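Local coordinates for conserved hypothetical protein VT76 (Thermotoga maritima, PDB 1RCU), which is of unknown function but belongs to a family of the Rossmann-like SLOG superfamily, whose members probably bind nucleotides or related ligands, at residues 33-38 with 69-74. Numbering follows the deposited sequence.
Sequences GPVNKS and VMELVS
Met70 O, just before the Glu71–Leu72 pair that meets Val35, takes two bonds from Ser74. Ser74 N makes the ordinary helical bond, and Ser74 OG comes in at 2.6 Å from Met70 O, on the other face of the carbonyl plane and tilted 26° out of it. Asn63 ND2 also bonds to Ser74 OG, tying this turn of helix 68-79 to the end of strand 60-63.

Across the contact everything rests on Val35, at the second position of the type I turn Pro34–Lys37, and both its methyls are engaged. Val35 CG2 butts against the branch point of Leu72, 3.5 Å from Leu72 CG, while Val35 CG1 lies 3.5 Å from Leu72 CD2. Glu71 covers another flank, its CB 3.8 Å from Val35 CG2. With Glu71 CG anti to the backbone N (chi1 -177°), the extended chain carries CG, CD and OE2 on past that methyl, Glu71 CD and Glu71 OE2 each 3.9 Å from Val35 CG2. Glu71 OE2 is also 4.0 Å from Val35 CB. An alanine in place of Glu71 would lack CG, CD and the carboxylate, and would probably leave the side of Val35 CG2 they lie against without that cover.

Around this patch, Leu72 also packs on Val40 and on Arg44 and Cys47 of helix 44-56, and Gly33 N bonds to Asp67 OD1 just ahead of helix 68-79. The contact thus joins the loop after strand 25-30 to the first turns of that helix in a Rossmann-like parallel fold. Between the segments the chemistry is van der Waals packing, the Glu71 carboxylate meeting only carbons of Val35, so the contact probably contributes close fit and not direction.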
ATOM      1  N   GLY A  33     -13.081 -17.195   9.720  1.00 34.10           N
ATOM      2  CA  GLY A  33     -13.125 -18.609  10.048  1.00 38.13           C
ATOM      3  C   GLY A  33     -14.410 -19.289   9.604  1.00 40.62           C
ATOM      4  O   GLY A  33     -15.335 -18.620   9.151  1.00 39.96           O
ATOM      5  N   PRO A  34     -14.516 -20.622   9.745  1.00 42.40           N
ATOM      6  CA  PRO A  34     -15.750 -21.273   9.303  1.00 43.81           C
ATOM      7  C   PRO A  34     -17.015 -20.815  10.018  1.00 44.79           C
ATOM      8  O   PRO A  34     -17.099 -20.763  11.241  1.00 44.63           O
ATOM      9  CB  PRO A  34     -15.452 -22.751   9.512  1.00 43.24           C
ATOM     10  CG  PRO A  34     -14.687 -22.725  10.771  1.00 43.86           C
ATOM     11  CD  PRO A  34     -13.730 -21.543  10.584  1.00 42.48           C
ATOM     12  N   VAL A  35     -18.002 -20.487   9.203  1.00 47.01           N
ATOM     13  CA  VAL A  35     -19.287 -20.004   9.661  1.00 48.58           C
ATOM     14  C   VAL A  35     -20.072 -21.024  10.496  1.00 50.15           C
ATOM     15  O   VAL A  35     -20.882 -20.654  11.344  1.00 49.56           O
ATOM     16  CB  VAL A  35     -20.102 -19.521   8.428  1.00 48.17           C
ATOM     17  CG1 VAL A  35     -21.547 -19.927   8.531  1.00 48.40           C
ATOM     18  CG2 VAL A  35     -19.994 -18.015   8.311  1.00 48.21           C
ATOM     19  N   ASN A  36     -19.798 -22.303  10.273  1.00 52.69           N
ATOM     20  CA  ASN A  36     -20.472 -23.410  10.957  1.00 54.88           C
ATOM     21  C   ASN A  36     -19.870 -23.867  12.293  1.00 55.16           C
ATOM     22  O   ASN A  36     -20.389 -24.790  12.924  1.00 55.26           O
ATOM     23  CB  ASN A  36     -20.529 -24.600   9.991  1.00 56.30           C
ATOM     24  CG  ASN A  36     -19.413 -24.554   8.947  1.00 58.47           C
ATOM     25  OD1 ASN A  36     -18.245 -24.294   9.270  1.00 57.91           O
ATOM     26  ND2 ASN A  36     -19.766 -24.817   7.690  1.00 60.22           N
ATOM     27  N   LYS A  37     -18.796 -23.221  12.736  1.00 55.61           N
ATOM     28  CA  LYS A  37     -18.150 -23.618  13.983  1.00 55.39           C
ATOM     29  C   LYS A  37     -17.890 -22.447  14.921  1.00 53.78           C
ATOM     30  O   LYS A  37     -18.029 -21.297  14.524  1.00 53.97           O
ATOM     31  CB  LYS A  37     -16.858 -24.365  13.636  1.00 56.57           C
ATOM     32  CG  LYS A  37     -17.163 -25.528  12.694  1.00 59.89           C
ATOM     33  CD  LYS A  37     -15.980 -26.400  12.311  1.00 61.81           C
ATOM     34  CE  LYS A  37     -16.430 -27.472  11.310  1.00 63.93           C
ATOM     35  NZ  LYS A  37     -15.445 -28.577  11.125  1.00 67.01           N
ATOM     36  N   SER A  38     -17.535 -22.743  16.168  1.00 51.76           N
ATOM     37  CA  SER A  38     -17.259 -21.698  17.148  1.00 49.95           C
ATOM     38  C   SER A  38     -16.035 -20.894  16.729  1.00 48.82           C
ATOM     39  O   SER A  38     -15.173 -21.403  16.021  1.00 48.21           O
ATOM     40  CB  SER A  38     -17.009 -22.313  18.520  1.00 49.51           C
ATOM     41  OG  SER A  38     -18.176 -22.941  19.016  1.00 50.50           O
ATOM     42  N   VAL A  69     -18.035 -13.907  10.554  1.00 30.76           N
ATOM     43  CA  VAL A  69     -19.037 -12.865  10.753  1.00 31.84           C
ATOM     44  C   VAL A  69     -19.325 -12.132   9.438  1.00 32.55           C
ATOM     45  O   VAL A  69     -20.476 -11.809   9.142  1.00 31.85           O
ATOM     46  CB  VAL A  69     -18.564 -11.824  11.819  1.00 31.28           C
ATOM     47  CG1 VAL A  69     -19.336 -10.510  11.689  1.00 28.86           C
ATOM     48  CG2 VAL A  69     -18.759 -12.386  13.207  1.00 29.20           C
HETATM   49  N   MSE A  70     -18.273 -11.877   8.661  1.00 33.09           N
HETATM   50  CA  MSE A  70     -18.409 -11.177   7.382  1.00 33.96           C
HETATM   51  C   MSE A  70     -19.387 -11.889   6.448  1.00 33.33           C
HETATM   52  O   MSE A  70     -20.216 -11.250   5.804  1.00 33.23           O
HETATM   53  CB  MSE A  70     -17.042 -11.035   6.689  1.00 35.57           C
HETATM   54  CG  MSE A  70     -16.018 -10.157   7.434  1.00 37.30           C
HETATM   55 SE   MSE A  70     -14.137 -10.509   6.947  1.00 41.06          SE
HETATM   56  CE  MSE A  70     -13.945 -12.245   7.824  1.00 38.60           C
ATOM     57  N   GLU A  71     -19.306 -13.214   6.395  1.00 33.29           N
ATOM     58  CA  GLU A  71     -20.180 -13.990   5.539  1.00 31.40           C
ATOM     59  C   GLU A  71     -21.637 -13.925   5.964  1.00 30.75           C
ATOM     60  O   GLU A  71     -22.520 -13.722   5.140  1.00 31.26           O
ATOM     61  CB  GLU A  71     -19.722 -15.451   5.514  1.00 32.23           C
ATOM     62  CG  GLU A  71     -20.530 -16.339   4.575  1.00 34.54           C
ATOM     63  CD  GLU A  71     -19.888 -17.698   4.379  1.00 36.49           C
ATOM     64  OE1 GLU A  71     -18.682 -17.735   4.035  1.00 35.19           O
ATOM     65  OE2 GLU A  71     -20.589 -18.722   4.564  1.00 37.94           O
ATOM     66  N   LEU A  72     -21.877 -14.089   7.258  1.00 28.93           N
ATOM     67  CA  LEU A  72     -23.222 -14.081   7.811  1.00 28.25           C
ATOM     68  C   LEU A  72     -23.922 -12.733   7.700  1.00 28.35           C
ATOM     69  O   LEU A  72     -25.120 -12.656   7.394  1.00 28.15           O
ATOM     70  CB  LEU A  72     -23.167 -14.525   9.270  1.00 27.95           C
ATOM     71  CG  LEU A  72     -22.547 -15.917   9.454  1.00 27.65           C
ATOM     72  CD1 LEU A  72     -22.336 -16.184  10.931  1.00 28.22           C
ATOM     73  CD2 LEU A  72     -23.439 -16.988   8.824  1.00 25.89           C
ATOM     74  N   VAL A  73     -23.178 -11.662   7.948  1.00 27.18           N
ATOM     75  CA  VAL A  73     -23.743 -10.335   7.845  1.00 26.23           C
ATOM     76  C   VAL A  73     -24.097 -10.104   6.374  1.00 27.47           C
ATOM     77  O   VAL A  73     -25.158  -9.547   6.061  1.00 28.18           O
ATOM     78  CB  VAL A  73     -22.750  -9.281   8.352  1.00 23.42           C
ATOM     79  CG1 VAL A  73     -23.074  -7.927   7.769  1.00 22.69           C
ATOM     80  CG2 VAL A  73     -22.819  -9.223   9.880  1.00 20.78           C
ATOM     81  N   SER A  74     -23.232 -10.561   5.473  1.00 24.85           N
ATOM     82  CA  SER A  74     -23.492 -10.398   4.055  1.00 24.55           C
ATOM     83  C   SER A  74     -24.750 -11.162   3.631  1.00 25.60           C
ATOM     84  O   SER A  74     -25.579 -10.652   2.887  1.00 25.69           O
ATOM     85  CB  SER A  74     -22.283 -10.872   3.272  1.00 20.39           C
ATOM     86  OG  SER A  74     -21.147 -10.109   3.619  1.00 16.04           O
TER